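PDB 1GUT: molybdate binding protein II from Clostridium pasteurianum, which binds molybdate and related oxyanions as a small molbindin that acquires its ligand passively. Local coordinates for the interface of chains A and B. Coordinates in Å, arbitrary orientation; residue numbers count along the deposited sequence, not the author numbering. Chains: chain A/B, Molybdate binding protein II.

Contact 1: the interface of chains A and B. Residues chain A 61, 64, 66; chain B 27, 37-39, 57.
B:Ser37 and A:Val64 meet at a short hydrogen bond, the serine hydroxyl OG giving its hydrogen to the valine carbonyl O at 2.7 Å. The donor approaches about 31° off the carbonyl plane. Placing OG opposite the backbone N (chi1 164°) swings the hydroxyl out of B's strand toward the visiting chain; serine suits the place because it supplies a donor on a stem short enough to fit under A:Val64 and A:Ile66. One residue on, the backbone N of B:Ile38 binds the carbonyl O of A:Ser61 at 3.0 Å, nearly straight at the hydrogen (163°) but from above the carbonyl plane. The two bonds pin the short 3-10 helix 61-63 of chain A and the segment after it to strand 34-40 of chain B.

Hydrophobic groups close around this polar pair. A:Val64 lays CB on CB of B:Ser37 and points CG1 at the methyl of B:Ala57, 3.7 Å away, where a small alanine fits. A:Ile66 passes CG1 over B:Ser37, beside CD1 of B:Ile39, and meets B:Leu27 tip to tip, CD1 to CD1 at 3.8 Å.

Further out, the backbone sets the register: A:Ile66 forms an antiparallel bridge with B:Ala57, and the C-terminal strand 65-67 is thus exchanged into the partner's sheet, as expected of this Mop (TOBE) fold. Beside the backbone bond, OG of A:Ser61 lies 3.3 Å from CD1 of B:Ile38.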
# COMPACT_ATOMS: atom_id res chain seq x y z
N SER A 61 6.48 -0.56 -7.24
CA SER A 61 7.55 0.38 -6.85
C SER A 61 7.13 1.47 -5.87
O SER A 61 7.93 1.89 -5.07
CB SER A 61 8.23 0.99 -8.07
OG SER A 61 7.29 1.73 -8.81
N VAL A 64 7.81 0.83 -2.13
CA VAL A 64 9.16 0.65 -1.58
C VAL A 64 9.69 1.94 -0.94
O VAL A 64 9.93 2.92 -1.65
CB VAL A 64 10.14 0.18 -2.68
CG1 VAL A 64 11.54 -0.06 -2.10
CG2 VAL A 64 9.63 -1.11 -3.35
N ILE A 66 12.54 4.15 1.04
CA ILE A 66 14.00 4.14 1.06
C ILE A 66 14.41 4.83 2.36
O ILE A 66 13.91 5.92 2.68
CB ILE A 66 14.61 4.89 -0.15
CG1 ILE A 66 14.28 4.19 -1.48
CG2 ILE A 66 16.14 5.03 0.04
CD1 ILE A 66 14.90 2.81 -1.63
N LEU B 27 17.83 0.26 -6.69
CA LEU B 27 18.89 -0.25 -5.84
C LEU B 27 19.30 -1.65 -6.24
O LEU B 27 18.44 -2.48 -6.54
CB LEU B 27 18.41 -0.38 -4.39
CG LEU B 27 18.04 0.81 -3.54
CD1 LEU B 27 17.82 0.34 -2.09
CD2 LEU B 27 19.12 1.88 -3.59
N SER B 37 12.15 1.76 -6.64
CA SER B 37 11.29 2.49 -5.73
C SER B 37 10.86 3.81 -6.30
O SER B 37 11.64 4.48 -6.98
CB SER B 37 12.09 2.83 -4.46
OG SER B 37 11.47 3.83 -3.68
N ILE B 38 9.61 4.19 -6.05
CA ILE B 38 9.16 5.54 -6.41
C ILE B 38 8.87 6.21 -5.08
O ILE B 38 8.01 5.73 -4.34
CB ILE B 38 7.96 5.54 -7.35
CG1 ILE B 38 8.42 5.10 -8.74
CG2 ILE B 38 7.35 6.97 -7.43
CD1 ILE B 38 7.30 4.93 -9.71
N ILE B 39 9.62 7.26 -4.77
CA ILE B 39 9.52 7.97 -3.50
C ILE B 39 9.43 9.47 -3.72
O ILE B 39 9.54 9.94 -4.85
CB ILE B 39 10.77 7.68 -2.63
CG1 ILE B 39 12.07 8.03 -3.37
CG2 ILE B 39 10.76 6.23 -2.16
CD1 ILE B 39 13.33 8.02 -2.49
N ALA B 57 16.11 -0.55 1.15
CA ALA B 57 14.73 -0.61 0.63
C ALA B 57 13.88 -1.26 1.74
O ALA B 57 14.21 -2.34 2.23
CB ALA B 57 14.65 -1.42 -0.64

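Contact 2: the interface of chains A and B. Residues chain A 59, 63-64; chain B 35-36, 57-59.
A:Val59 and B:Val59, the same residue in the two copies, meet across the two-fold axis and slide past each other in opposite directions, CG1 against CG1 at 3.8 Å. In both, CG1 stands opposite the backbone N (chi1 near -175°), which leaves CG2 to face other partners. That second methyl of B:Val59 turns to A:Val64, whose side chain it meets at an oblique angle, CG2 to CG2 at 4.0 Å.

The tight part centres on A:Val64, wedged between two strands of chain B. Its CG2 is bounded by CD1 of B:Ile35, also at 4.0 Å, and by the backbone O of B:Thr36 at 3.7 Å, while CG1 rests on B:Ala57. Branched valines offer methyls in two directions, and the longer isoleucine reaches across from strand 34-40 to close the far side.

Toward A:Asp63 and B:Val58 the packing thins. Little of either is covered by the partner, and the aspartate's carboxylate points away from chain B, as suits a charged group at the rim of an apolar patch.

Within the fold, the patch lies where strand 54-59 of B ends and the A chain crosses over, through its 3-10 helix 61-63, toward its exchanged C-terminal strand.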
# COMPACT_ATOMS: atom_id res chain seq x y z
N VAL A 59 6.69 -6.66 -5.96
CA VAL A 59 6.32 -5.47 -5.18
C VAL A 59 6.14 -4.26 -6.09
O VAL A 59 6.98 -3.98 -6.93
CB VAL A 59 7.43 -5.08 -4.16
CG1 VAL A 59 6.99 -3.91 -3.28
CG2 VAL A 59 7.85 -6.26 -3.30
N ASP A 63 5.44 1.13 -3.37
CA ASP A 63 5.37 0.64 -1.99
C ASP A 63 6.77 0.47 -1.39
O ASP A 63 6.91 -0.00 -0.28
CB ASP A 63 4.70 -0.72 -1.93
CG ASP A 63 3.21 -0.64 -2.18
OD1 ASP A 63 2.61 0.42 -1.85
OD2 ASP A 63 2.59 -1.58 -2.71
N VAL A 64 7.81 0.83 -2.13
CA VAL A 64 9.16 0.65 -1.58
C VAL A 64 9.69 1.94 -0.94
O VAL A 64 9.93 2.92 -1.65
CB VAL A 64 10.14 0.18 -2.68
CG1 VAL A 64 11.54 -0.06 -2.10
CG2 VAL A 64 9.63 -1.11 -3.35
N ILE B 35 15.90 -3.61 -7.09
CA ILE B 35 14.58 -3.22 -6.63
C ILE B 35 14.38 -1.74 -6.95
O ILE B 35 15.26 -0.93 -6.71
CB ILE B 35 14.32 -3.62 -5.15
CG1 ILE B 35 12.84 -3.41 -4.78
CG2 ILE B 35 15.24 -2.88 -4.20
CD1 ILE B 35 12.43 -3.95 -3.38
N THR B 36 13.24 -1.43 -7.54
CA THR B 36 12.93 -0.08 -7.95
C THR B 36 11.90 0.51 -7.03
O THR B 36 10.91 -0.13 -6.69
CB THR B 36 12.36 -0.14 -9.37
OG1 THR B 36 13.38 -0.65 -10.24
CG2 THR B 36 12.01 1.26 -9.91
N ALA B 57 16.11 -0.55 1.15
CA ALA B 57 14.73 -0.61 0.63
C ALA B 57 13.88 -1.26 1.74
O ALA B 57 14.21 -2.34 2.23
CB ALA B 57 14.65 -1.42 -0.64
N VAL B 58 12.78 -0.62 2.10
CA VAL B 58 11.94 -1.09 3.20
C VAL B 58 10.53 -1.33 2.69
O VAL B 58 9.85 -0.41 2.20
CB VAL B 58 11.97 -0.05 4.35
CG1 VAL B 58 11.10 -0.44 5.52
CG2 VAL B 58 13.41 0.15 4.84
N VAL B 59 10.08 -2.57 2.83
CA VAL B 59 8.79 -2.97 2.31
C VAL B 59 7.96 -3.72 3.34
O VAL B 59 8.45 -4.64 4.00
CB VAL B 59 8.97 -3.89 1.07
CG1 VAL B 59 7.63 -4.26 0.45
CG2 VAL B 59 9.85 -3.22 0.02

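Contact 3: the interface of chains A and B. Residues chain A 8-9, 29-30; chain B 9, 29, 33-34.
In the dimer of this Mop (TOBE) family protein, the side-chain amide of B:Asn33 lies flat beneath a methyl of A:Leu9: CD2 sits almost directly above the amide carbon CG, 3.5 Å away, with CB and ND2 scarcely farther. A:Ala30 comes from the opposite side of the amide plane, its CB 4.0 Å from OD1. Water is taken up at the amide's two ends: OD1 contacts water 2 at 2.9 Å, which also bonds to the backbone N of A:Ala30, and ND2 meets water 3. Asparagine suits this border, since its flat face accepts a methyl while its polar rim keeps solvent.

Water 3 passes the link on to the backbone O of A:Gln8 at 3.1 Å and to water 1. Water 1 in turn joins the N of A:Gln8 to the carbonyl O of B:Lys34, the latter at 2.8 Å, so that the start of strand 8-18 in A is coupled to the start of strand 34-40 in B. The lysine side chain extends away from this network.

Beside this amide contact, A:Ile29 and B:Ile29 cross at about a right angle with their CD1 methyls 4.1 Å apart. Each isoleucine has CG1 set between its backbone N and carbonyl carbon (chi1 63° in both), and the nearly extended chi2 carries CD1 out to its symmetry mate. The long branch of isoleucine probably suits the place, since it brings a methyl across from the end of each strand 22-29.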
# COMPACT_ATOMS: atom_id res chain seq x y z
N GLN A 8 10.84 -8.25 -9.16
CA GLN A 8 10.61 -9.68 -9.11
C GLN A 8 11.84 -10.30 -8.48
O GLN A 8 12.96 -10.19 -9.02
CB GLN A 8 10.44 -10.24 -10.53
CG GLN A 8 9.19 -9.70 -11.23
CD GLN A 8 8.89 -10.42 -12.54
OE1 GLN A 8 8.90 -11.66 -12.61
NE2 GLN A 8 8.61 -9.65 -13.57
N LEU A 9 11.62 -10.90 -7.33
CA LEU A 9 12.69 -11.52 -6.54
C LEU A 9 12.40 -13.01 -6.38
O LEU A 9 11.50 -13.38 -5.60
CB LEU A 9 12.76 -10.82 -5.19
CG LEU A 9 12.89 -9.30 -5.19
CD1 LEU A 9 12.88 -8.79 -3.74
CD2 LEU A 9 14.17 -8.92 -5.88
N ILE A 29 15.86 -15.36 -0.68
CA ILE A 29 16.20 -14.97 -2.04
C ILE A 29 17.71 -15.09 -2.24
O ILE A 29 18.42 -15.48 -1.31
CB ILE A 29 15.62 -13.58 -2.38
CG1 ILE A 29 16.22 -12.51 -1.49
CG2 ILE A 29 14.08 -13.60 -2.23
CD1 ILE A 29 15.85 -11.10 -1.95
N ALA A 30 18.16 -14.80 -3.46
CA ALA A 30 19.57 -14.90 -3.84
C ALA A 30 20.42 -14.19 -2.83
O ALA A 30 20.14 -13.05 -2.45
CB ALA A 30 19.82 -14.36 -5.24
N LEU B 9 16.10 -4.37 2.84
CA LEU B 9 17.11 -4.84 1.91
C LEU B 9 18.15 -3.78 1.64
O LEU B 9 17.88 -2.76 1.01
CB LEU B 9 16.40 -5.23 0.60
CG LEU B 9 15.10 -6.01 0.80
CD1 LEU B 9 14.40 -6.14 -0.51
CD2 LEU B 9 15.48 -7.36 1.34
N ILE B 29 20.60 -4.96 -4.78
CA ILE B 29 20.76 -5.56 -3.46
C ILE B 29 21.72 -6.75 -3.54
O ILE B 29 22.26 -7.02 -4.60
CB ILE B 29 19.39 -5.96 -2.86
CG1 ILE B 29 18.69 -7.03 -3.68
CG2 ILE B 29 18.49 -4.73 -2.77
CD1 ILE B 29 17.34 -7.46 -3.07
N ASN B 33 20.05 -8.88 -7.31
CA ASN B 33 18.69 -8.45 -7.61
C ASN B 33 18.60 -6.94 -7.59
O ASN B 33 19.38 -6.29 -6.94
CB ASN B 33 17.68 -8.97 -6.58
CG ASN B 33 17.24 -10.39 -6.84
OD1 ASN B 33 17.35 -11.25 -5.97
ND2 ASN B 33 16.70 -10.63 -8.02
N LYS B 34 17.66 -6.39 -8.34
CA LYS B 34 17.44 -4.96 -8.33
C LYS B 34 16.04 -4.71 -7.81
O LYS B 34 15.13 -5.53 -7.98
CB LYS B 34 17.56 -4.36 -9.74
CG LYS B 34 18.83 -4.79 -10.43
CD LYS B 34 19.42 -3.75 -11.36
CE LYS B 34 20.78 -4.25 -11.87
NZ LYS B 34 21.52 -3.23 -12.67
O HOH W 1 13.59 -7.08 -9.67
O HOH W 2 16.66 -14.05 -5.99
O HOH W 3 15.69 -8.84 -9.56

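Contacts 1 and 2 are neighbours, their C-alpha centres about 4 Å apart, and they share A:Val64 and B:Ala57; contact 3 lies about 10 Å from contact 2 and 13 Å from contact 1. Strand 34-40 of chain B runs through all three, beginning at the watery edge of contact 3 and continuing into the polar clasp of contact 1. The exchanged C-terminal segment probably holds one part of the interface, while contact 3 adds a more hydrated patch. Two-fold symmetry repeats each contact with the chains swapped, and such dimers are probably the building blocks of the six-chain assembly.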